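Local coordinates for hydroxynitrile lyase (Passiflora edulis, PDB 5XZT) that catalyses the cleavage of cyanohydrins into hydrogen cyanide and a carbonyl compound, working as a homodimer of stress-responsive A/B barrel (Dabb) chains, at the interface of chains A and B. Sequence-based numbering; all coordinates share one arbitrary frame. Chains: chain A/B, Hydroxynitrile lyase.

Contact 1: the interface of chains A and B. Residues chain A 45-47, 64, 66; chain B 8, 10, 103, 105.
The phenol ring of B:Tyr103 turns one face toward chain A, where A:Gly47 CA and A:Ala64 CB (3.7 Å from CE1) lie above opposite rims; its other face carries B:Arg8 CB of its own chain, 3.6 Å above the plane. This is a sheet-to-sheet packing in the dimer of the stress-responsive A/B barrel (Dabb) family: strands 44-48 and 63-69 of chain A meet strands 7-15 and 98-104 of chain B. At the edge of the B:Arg8 guanidinium, in its plane, sits the A:Glu66 carboxylate, the two planes 24° apart, nearly coplanar. The grip is side-on: B:Arg8 NE hydrogen-bonds the syn lone pair of A:Glu66 OE2 (2.9 Å), while B:Arg8 NH2 makes a hydrogen bond and salt bridge to A:Glu66 OE1 (2.8 Å). The B:Tyr103 hydroxyl OH adds a short bond of 2.5 Å to A:Glu66 OE2, arriving on the anti side, 32° out of the carboxylate plane. OE2 thus takes bonds from both the tyrosine and the arginine, which should fix the carboxylate against rotation. A:Lys45 crosses at about a right angle past the hydroxyl end of the ring, near its plane: CG touches B:Tyr103 OH at 3.5 Å, and CD packs on B:Ile105 CD1.

Contact 2: the interface of chains A and B. Residues chain A 8, 104-107; chain B 44-46, 66.
An antiparallel beta bridge joins A:Asn106, just past strand 97-104, to B:Trp46 in strand 44-48. Backbone bonds run both ways: A:Asn106 N donates to B:Trp46 O (2.8 Å), and B:Trp46 N to A:Asn106 O (2.8 Å). The A:Asn106 side chain then leans over the indole, CB above the five-membered ring at 3.8 Å from its centroid in a CH-pi contact and ND2 above the rim, the amide inclined 65° to the ring. Along the tail, A:Ile105 CG2 rests on the aliphatic B:Lys45 CD at 3.6 Å, while A:Ile105 CD1 covers the centre of one guanidinium face of A:Arg8. A:Arg8 grips B:Glu66 side-on, NE to OE2 (2.8 Å) and NH2 to OE1 (2.8 Å), the latter also a salt bridge using the syn lone pair. B:Glu66 is modelled nearly eclipsed about its first bond (chi1 -1°), which looks strained. A:Glu107 is poorly ordered; its terminal carboxylate, created by removal of the C-terminal peptide, appears to reach B:Trp46 NE1 through a water at the indole edge. The site pairs the tail of chain A, just after strand 97-104, with strand 44-48 of chain B, next to the A:Arg8 (strand 7-15) and B:Glu66 (strand 63-69) pair.

Contact 3: the interface of chains A and B. Residues chain A 54-55; chain B 9, 75, 79, 92, 100, 102.
A:Val54 CG1 packs against the B:Phe75 ring, 3.6 Å from CE2, at the centre of a small apolar patch formed by helix 72-79 of chain B. The methyl is carried there by a chi1 of 173°, anti to its backbone N, and the A:Val54 carbonyl O lies at the edge of the B:Phe75 ring and above the rim of one B:Phe79 face. Next along this loop of chain A, the extended A:Glu55 reaches into the other Dabb chain: its CD lies 3.6 Å from B:Phe79 CE1, with carboxylate and ring inclined 57°, and OE1 is 3.5 Å from B:Val100 CG1. At the polar rim, B:Asn102 ND2 gives a nearly straight hydrogen bond to A:Glu55 OE1 (3.0 Å, 168° at H), in the amide plane but on the anti side of the oxygen. B:Asn102 ND2 and A:Glu55 O share a water, 3.0 Å from each. B:His9, nearly coplanar with the carboxylate, turns its CE1 edge to A:Glu55 OE1; its ND1 donates to B:Asn102 OD1 (2.5 Å), which probably sets which end of the amide faces A:Glu55. With an alanine at A:Glu55 the B:Asn102 amide would probably lose its carboxylate acceptor, leaving a gap beside B:Phe79 and B:Val100. The site inserts a loop of one subunit into the other, helping to hold the dimer together and placing a carboxylate next to B:His9.

Contact 1: the interface of chains A and B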
loop_
_atom_site.group_PDB
_atom_site.type_symbol
_atom_site.label_atom_id
_atom_site.label_comp_id
_atom_site.label_asym_id
_atom_site.label_seq_id
_atom_site.Cartn_x
_atom_site.Cartn_y
_atom_site.Cartn_z
ATOM N N LYS A 45 3.303 2.817 9.850
ATOM C CA LYS A 45 4.632 2.680 9.288
ATOM C C LYS A 45 4.651 3.379 7.949
ATOM O O LYS A 45 3.600 3.619 7.351
ATOM C CB LYS A 45 5.046 1.221 9.113
ATOM C CG LYS A 45 4.138 0.378 8.238
ATOM C CD LYS A 45 4.657 -1.064 8.162
ATOM C CE LYS A 45 4.359 -1.881 9.416
ATOM N NZ LYS A 45 2.947 -1.833 9.903
ATOM N N TRP A 46 5.849 3.704 7.502
ATOM C CA TRP A 46 6.029 4.410 6.241
ATOM C C TRP A 46 7.418 4.170 5.670
ATOM O O TRP A 46 8.328 3.652 6.342
ATOM C CB TRP A 46 5.797 5.920 6.449
ATOM C CG TRP A 46 6.939 6.568 7.141
ATOM C CD1 TRP A 46 7.188 6.565 8.482
ATOM C CD2 TRP A 46 8.032 7.264 6.532
ATOM N NE1 TRP A 46 8.366 7.211 8.748
ATOM C CE2 TRP A 46 8.902 7.660 7.572
ATOM C CE3 TRP A 46 8.360 7.598 5.210
ATOM C CZ2 TRP A 46 10.082 8.367 7.333
ATOM C CZ3 TRP A 46 9.534 8.307 4.968
ATOM C CH2 TRP A 46 10.380 8.688 6.031
ATOM N N GLY A 47 7.584 4.565 4.413
ATOM C CA GLY A 47 8.899 4.609 3.825
ATOM C C GLY A 47 8.884 5.155 2.435
ATOM O O GLY A 47 7.818 5.503 1.905
ATOM N N ALA A 64 5.100 5.671 0.793
ATOM C CA ALA A 64 3.977 4.834 1.211
ATOM C C ALA A 64 3.793 4.975 2.718
ATOM O O ALA A 64 4.770 5.148 3.453
ATOM C CB ALA A 64 4.219 3.374 0.849
ATOM N N GLU A 66 1.264 3.154 5.867
ATOM C CA GLU A 66 0.273 2.160 6.212
ATOM C C GLU A 66 -0.218 2.376 7.628
ATOM O O GLU A 66 0.575 2.693 8.508
ATOM C CB GLU A 66 0.879 0.778 6.162
ATOM C CG GLU A 66 1.451 0.371 4.826
ATOM C CD GLU A 66 1.873 -1.087 4.851
ATOM O OE1 GLU A 66 1.061 -1.933 5.346
ATOM O OE2 GLU A 66 3.028 -1.383 4.471
ATOM N N ARG B 8 8.583 -3.858 2.662
ATOM C CA ARG B 8 7.185 -4.065 2.315
ATOM C C ARG B 8 7.021 -3.898 0.817
ATOM O O ARG B 8 7.582 -2.953 0.235
ATOM C CB ARG B 8 6.293 -3.060 3.035
ATOM C CG ARG B 8 6.284 -3.217 4.541
ATOM C CD ARG B 8 5.426 -4.393 4.954
ATOM N NE ARG B 8 4.005 -4.096 4.873
ATOM C CZ ARG B 8 3.029 -5.010 4.874
ATOM N NH1 ARG B 8 3.301 -6.313 4.926
ATOM N NH2 ARG B 8 1.758 -4.623 4.831
ATOM N N ILE B 10 4.020 -3.449 -1.763
ATOM C CA ILE B 10 2.611 -3.099 -1.817
ATOM C C ILE B 10 2.199 -2.856 -3.251
ATOM O O ILE B 10 2.788 -2.028 -3.934
ATOM C CB ILE B 10 2.298 -1.841 -0.981
ATOM C CG1 ILE B 10 2.886 -1.978 0.429
ATOM C CG2 ILE B 10 0.798 -1.586 -0.945
ATOM C CD1 ILE B 10 2.359 -3.123 1.243
ATOM N N TYR B 103 9.331 -0.571 -0.111
ATOM C CA TYR B 103 9.976 0.327 0.841
ATOM C C TYR B 103 10.505 -0.384 2.075
ATOM O O TYR B 103 9.945 -1.388 2.523
ATOM C CB TYR B 103 9.025 1.475 1.230
ATOM C CG TYR B 103 7.875 1.114 2.148
ATOM C CD1 TYR B 103 6.631 0.724 1.656
ATOM C CD2 TYR B 103 8.032 1.212 3.527
ATOM C CE1 TYR B 103 5.581 0.427 2.526
ATOM C CE2 TYR B 103 7.015 0.932 4.385
ATOM C CZ TYR B 103 5.807 0.530 3.902
ATOM O OH TYR B 103 4.856 0.258 4.855
ATOM N N ILE B 105 10.761 -0.412 5.918
ATOM C CA ILE B 105 9.877 0.067 6.983
ATOM C C ILE B 105 10.552 1.093 7.895
ATOM O O ILE B 105 11.676 0.872 8.372
ATOM C CB ILE B 105 9.330 -1.098 7.853
ATOM C CG1 ILE B 105 8.347 -1.936 7.036
ATOM C CG2 ILE B 105 8.652 -0.579 9.127
ATOM C CD1 ILE B 105 7.904 -3.211 7.727
#

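Contact 2: the interface of chains A and B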
loop_
_atom_site.group_PDB
_atom_site.type_symbol
_atom_site.label_atom_id
_atom_site.label_comp_id
_atom_site.label_asym_id
_atom_site.label_seq_id
_atom_site.Cartn_x
_atom_site.Cartn_y
_atom_site.Cartn_z
ATOM N N ARG A 8 -7.058 -2.157 6.611
ATOM C CA ARG A 8 -5.803 -1.497 6.316
ATOM C C ARG A 8 -6.086 -0.227 5.515
ATOM O O ARG A 8 -6.953 -0.218 4.645
ATOM C CB ARG A 8 -4.882 -2.407 5.498
ATOM C CG ARG A 8 -3.425 -1.936 5.476
ATOM C CD ARG A 8 -2.688 -2.403 6.726
ATOM N NE ARG A 8 -2.351 -3.808 6.603
ATOM C CZ ARG A 8 -2.175 -4.666 7.611
ATOM N NH1 ARG A 8 -2.280 -4.294 8.884
ATOM N NH2 ARG A 8 -1.864 -5.937 7.337
ATOM N N ILE A 104 -10.578 -4.461 3.938
ATOM C CA ILE A 104 -10.557 -5.534 4.907
ATOM C C ILE A 104 -9.408 -6.454 4.504
ATOM O O ILE A 104 -9.282 -6.838 3.332
ATOM C CB ILE A 104 -11.857 -6.365 4.905
ATOM C CG1 ILE A 104 -13.070 -5.519 5.291
ATOM C CG2 ILE A 104 -11.740 -7.537 5.869
ATOM C CD1 ILE A 104 -14.373 -6.264 5.070
ATOM N N ILE A 105 -8.600 -6.818 5.489
ATOM C CA ILE A 105 -7.410 -7.630 5.287
ATOM C C ILE A 105 -7.848 -9.088 5.137
ATOM O O ILE A 105 -8.450 -9.642 6.062
ATOM C CB ILE A 105 -6.443 -7.425 6.485
ATOM C CG1 ILE A 105 -5.958 -5.967 6.520
ATOM C CG2 ILE A 105 -5.252 -8.363 6.410
ATOM C CD1 ILE A 105 -5.562 -5.478 7.900
ATOM N N ASN A 106 -7.599 -9.680 3.960
ATOM C CA ASN A 106 -7.840 -11.112 3.705
ATOM C C ASN A 106 -6.498 -11.830 3.608
ATOM O O ASN A 106 -5.540 -11.267 3.096
ATOM C CB ASN A 106 -8.569 -11.345 2.374
ATOM C CG ASN A 106 -9.852 -10.552 2.248
ATOM O OD1 ASN A 106 -10.621 -10.430 3.204
ATOM N ND2 ASN A 106 -10.100 -10.022 1.052
ATOM N N GLU A 107 -6.430 -13.080 4.057
ATOM C CA GLU A 107 -5.167 -13.830 3.980
ATOM C C GLU A 107 -5.329 -15.192 3.328
ATOM O O GLU A 107 -4.812 -16.209 3.795
ATOM C CB GLU A 107 -4.489 -13.907 5.354
ATOM C CG GLU A 107 -5.192 -14.683 6.456
ATOM C CD GLU A 107 -4.387 -14.686 7.752
ATOM O OE1 GLU A 107 -3.156 -14.445 7.710
ATOM O OE2 GLU A 107 -4.987 -14.935 8.822
ATOM O OXT GLU A 107 -5.958 -15.281 2.272
ATOM N N TRP B 44 1.671 -12.480 3.377
ATOM C CA TRP B 44 0.872 -12.079 2.224
ATOM C C TRP B 44 -0.583 -11.867 2.640
ATOM O O TRP B 44 -1.179 -12.690 3.344
ATOM C CB TRP B 44 0.965 -13.074 1.068
ATOM C CG TRP B 44 0.197 -12.634 -0.180
ATOM C CD1 TRP B 44 0.622 -11.772 -1.157
ATOM C CD2 TRP B 44 -1.116 -13.041 -0.557
ATOM N NE1 TRP B 44 -0.339 -11.633 -2.123
ATOM C CE2 TRP B 44 -1.418 -12.400 -1.782
ATOM C CE3 TRP B 44 -2.070 -13.893 0.017
ATOM C CZ2 TRP B 44 -2.631 -12.582 -2.443
ATOM C CZ3 TRP B 44 -3.272 -14.079 -0.643
ATOM C CH2 TRP B 44 -3.539 -13.425 -1.875
ATOM N N LYS B 45 -1.127 -10.725 2.236
ATOM C CA LYS B 45 -2.507 -10.372 2.490
ATOM C C LYS B 45 -3.032 -9.616 1.293
ATOM O O LYS B 45 -2.259 -9.067 0.495
ATOM C CB LYS B 45 -2.607 -9.431 3.697
ATOM C CG LYS B 45 -2.002 -9.903 5.000
ATOM C CD LYS B 45 -2.862 -10.919 5.706
ATOM C CE LYS B 45 -2.592 -10.985 7.214
ATOM N NZ LYS B 45 -1.144 -10.950 7.558
ATOM N N TRP B 46 -4.346 -9.561 1.160
ATOM C CA TRP B 46 -4.933 -8.789 0.068
ATOM C C TRP B 46 -6.309 -8.282 0.471
ATOM O O TRP B 46 -6.878 -8.726 1.465
ATOM C CB TRP B 46 -5.020 -9.638 -1.208
ATOM C CG TRP B 46 -6.095 -10.675 -1.144
ATOM C CD1 TRP B 46 -6.045 -11.863 -0.486
ATOM C CD2 TRP B 46 -7.394 -10.591 -1.718
ATOM N NE1 TRP B 46 -7.229 -12.531 -0.622
ATOM C CE2 TRP B 46 -8.077 -11.772 -1.379
ATOM C CE3 TRP B 46 -8.050 -9.629 -2.490
ATOM C CZ2 TRP B 46 -9.386 -12.026 -1.792
ATOM C CZ3 TRP B 46 -9.355 -9.878 -2.908
ATOM C CH2 TRP B 46 -10.007 -11.071 -2.549
ATOM N N GLU B 66 -0.326 -7.031 -0.151
ATOM C CA GLU B 66 0.817 -6.683 0.693
ATOM C C GLU B 66 1.632 -7.928 0.925
ATOM O O GLU B 66 1.088 -9.024 1.075
ATOM C CB GLU B 66 0.420 -6.116 2.074
ATOM C CG GLU B 66 -1.045 -5.993 2.342
ATOM C CD GLU B 66 -1.405 -5.696 3.794
ATOM O OE1 GLU B 66 -0.795 -6.260 4.748
ATOM O OE2 GLU B 66 -2.323 -4.874 3.971
HETATM O O HOH W 1 -7.969 -15.038 0.694
#

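Contact 3: the interface of chains A and B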
loop_
_atom_site.group_PDB
_atom_site.type_symbol
_atom_site.label_atom_id
_atom_site.label_comp_id
_atom_site.label_asym_id
_atom_site.label_seq_id
_atom_site.Cartn_x
_atom_site.Cartn_y
_atom_site.Cartn_z
ATOM N N VAL A 54 15.359 -1.773 -7.766
ATOM C CA VAL A 54 14.602 -2.800 -7.059
ATOM C C VAL A 54 13.395 -3.198 -7.910
ATOM O O VAL A 54 13.230 -4.373 -8.250
ATOM C CB VAL A 54 14.210 -2.316 -5.646
ATOM C CG1 VAL A 54 13.273 -3.303 -4.952
ATOM C CG2 VAL A 54 15.470 -2.104 -4.817
ATOM N N GLU A 55 12.564 -2.216 -8.250
ATOM C CA GLU A 55 11.449 -2.425 -9.169
ATOM C C GLU A 55 11.006 -1.072 -9.711
ATOM O O GLU A 55 11.092 -0.077 -9.005
ATOM C CB GLU A 55 10.289 -3.135 -8.462
ATOM C CG GLU A 55 9.162 -3.555 -9.400
ATOM C CD GLU A 55 8.152 -4.499 -8.771
ATOM O OE1 GLU A 55 8.174 -4.686 -7.528
ATOM O OE2 GLU A 55 7.333 -5.070 -9.539
ATOM N N HIS B 9 6.259 -4.807 0.220
ATOM C CA HIS B 9 5.949 -4.816 -1.208
ATOM C C HIS B 9 4.446 -4.636 -1.328
ATOM O O HIS B 9 3.685 -5.537 -0.991
ATOM C CB HIS B 9 6.417 -6.150 -1.804
ATOM C CG HIS B 9 6.088 -6.334 -3.247
ATOM N ND1 HIS B 9 6.804 -5.725 -4.252
ATOM C CD2 HIS B 9 5.149 -7.091 -3.857
ATOM C CE1 HIS B 9 6.304 -6.079 -5.418
ATOM N NE2 HIS B 9 5.304 -6.914 -5.210
ATOM N N PHE B 75 14.100 -9.986 -1.204
ATOM C CA PHE B 75 13.133 -9.540 -2.224
ATOM C C PHE B 75 13.646 -9.797 -3.644
ATOM O O PHE B 75 12.923 -10.330 -4.492
ATOM C CB PHE B 75 12.770 -8.063 -2.100
ATOM C CG PHE B 75 11.873 -7.606 -3.198
ATOM C CD1 PHE B 75 10.540 -7.999 -3.208
ATOM C CD2 PHE B 75 12.364 -6.861 -4.277
ATOM C CE1 PHE B 75 9.699 -7.625 -4.244
ATOM C CE2 PHE B 75 11.515 -6.476 -5.312
ATOM C CZ PHE B 75 10.182 -6.850 -5.288
ATOM N N PHE B 79 12.070 -11.884 -6.629
ATOM C CA PHE B 79 11.649 -11.145 -7.825
ATOM C C PHE B 79 12.202 -11.748 -9.125
ATOM O O PHE B 79 11.473 -11.880 -10.116
ATOM C CB PHE B 79 12.079 -9.680 -7.669
ATOM C CG PHE B 79 11.618 -8.778 -8.782
ATOM C CD1 PHE B 79 10.289 -8.369 -8.867
ATOM C CD2 PHE B 79 12.520 -8.313 -9.738
ATOM C CE1 PHE B 79 9.868 -7.517 -9.881
ATOM C CE2 PHE B 79 12.106 -7.465 -10.766
ATOM C CZ PHE B 79 10.778 -7.065 -10.835
ATOM N N PHE B 92 0.574 -9.083 -14.683
ATOM C CA PHE B 92 0.639 -7.715 -15.224
ATOM C C PHE B 92 -0.220 -7.467 -16.471
ATOM O O PHE B 92 -0.881 -6.446 -16.547
ATOM C CB PHE B 92 2.075 -7.253 -15.419
ATOM C CG PHE B 92 2.796 -7.044 -14.121
ATOM C CD1 PHE B 92 2.356 -6.072 -13.226
ATOM C CD2 PHE B 92 3.871 -7.842 -13.772
ATOM C CE1 PHE B 92 3.002 -5.887 -12.026
ATOM C CE2 PHE B 92 4.538 -7.649 -12.576
ATOM C CZ PHE B 92 4.098 -6.670 -11.712
ATOM N N VAL B 100 3.097 -0.201 -7.927
ATOM C CA VAL B 100 3.828 -1.019 -6.968
ATOM C C VAL B 100 4.870 -0.161 -6.280
ATOM O O VAL B 100 5.668 0.508 -6.951
ATOM C CB VAL B 100 4.574 -2.194 -7.638
ATOM C CG1 VAL B 100 5.237 -3.080 -6.592
ATOM C CG2 VAL B 100 3.640 -3.014 -8.518
ATOM N N ASN B 102 7.937 -0.517 -3.221
ATOM C CA ASN B 102 8.745 -1.332 -2.340
ATOM C C ASN B 102 9.435 -0.360 -1.420
ATOM O O ASN B 102 10.071 0.555 -1.898
ATOM C CB ASN B 102 9.781 -2.108 -3.147
ATOM C CG ASN B 102 9.150 -3.148 -4.036
ATOM O OD1 ASN B 102 8.652 -4.158 -3.544
ATOM N ND2 ASN B 102 9.163 -2.914 -5.344
HETATM O O HOH W 2 10.107 -0.178 -6.146
#

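Contacts 1 and 2 lie about 15 Å apart between the centres of their C-alpha atoms and are partly two-fold twins: residues 8, 45, 46, 66 and 105 appear in both with the chains exchanged. The arginine-glutamate pair is kept, yet reached by different torsions, so the symmetry is approximate in detail. Contact 3, about 13 Å from contact 1 and 17 Å from contact 2, draws on strands 7-15 and 98-104 of chain B, as contact 1 does, through neighbouring residues 9 and 102. Sheet faces, C-terminal tail and inserted loop together bind the homodimer at several separate places.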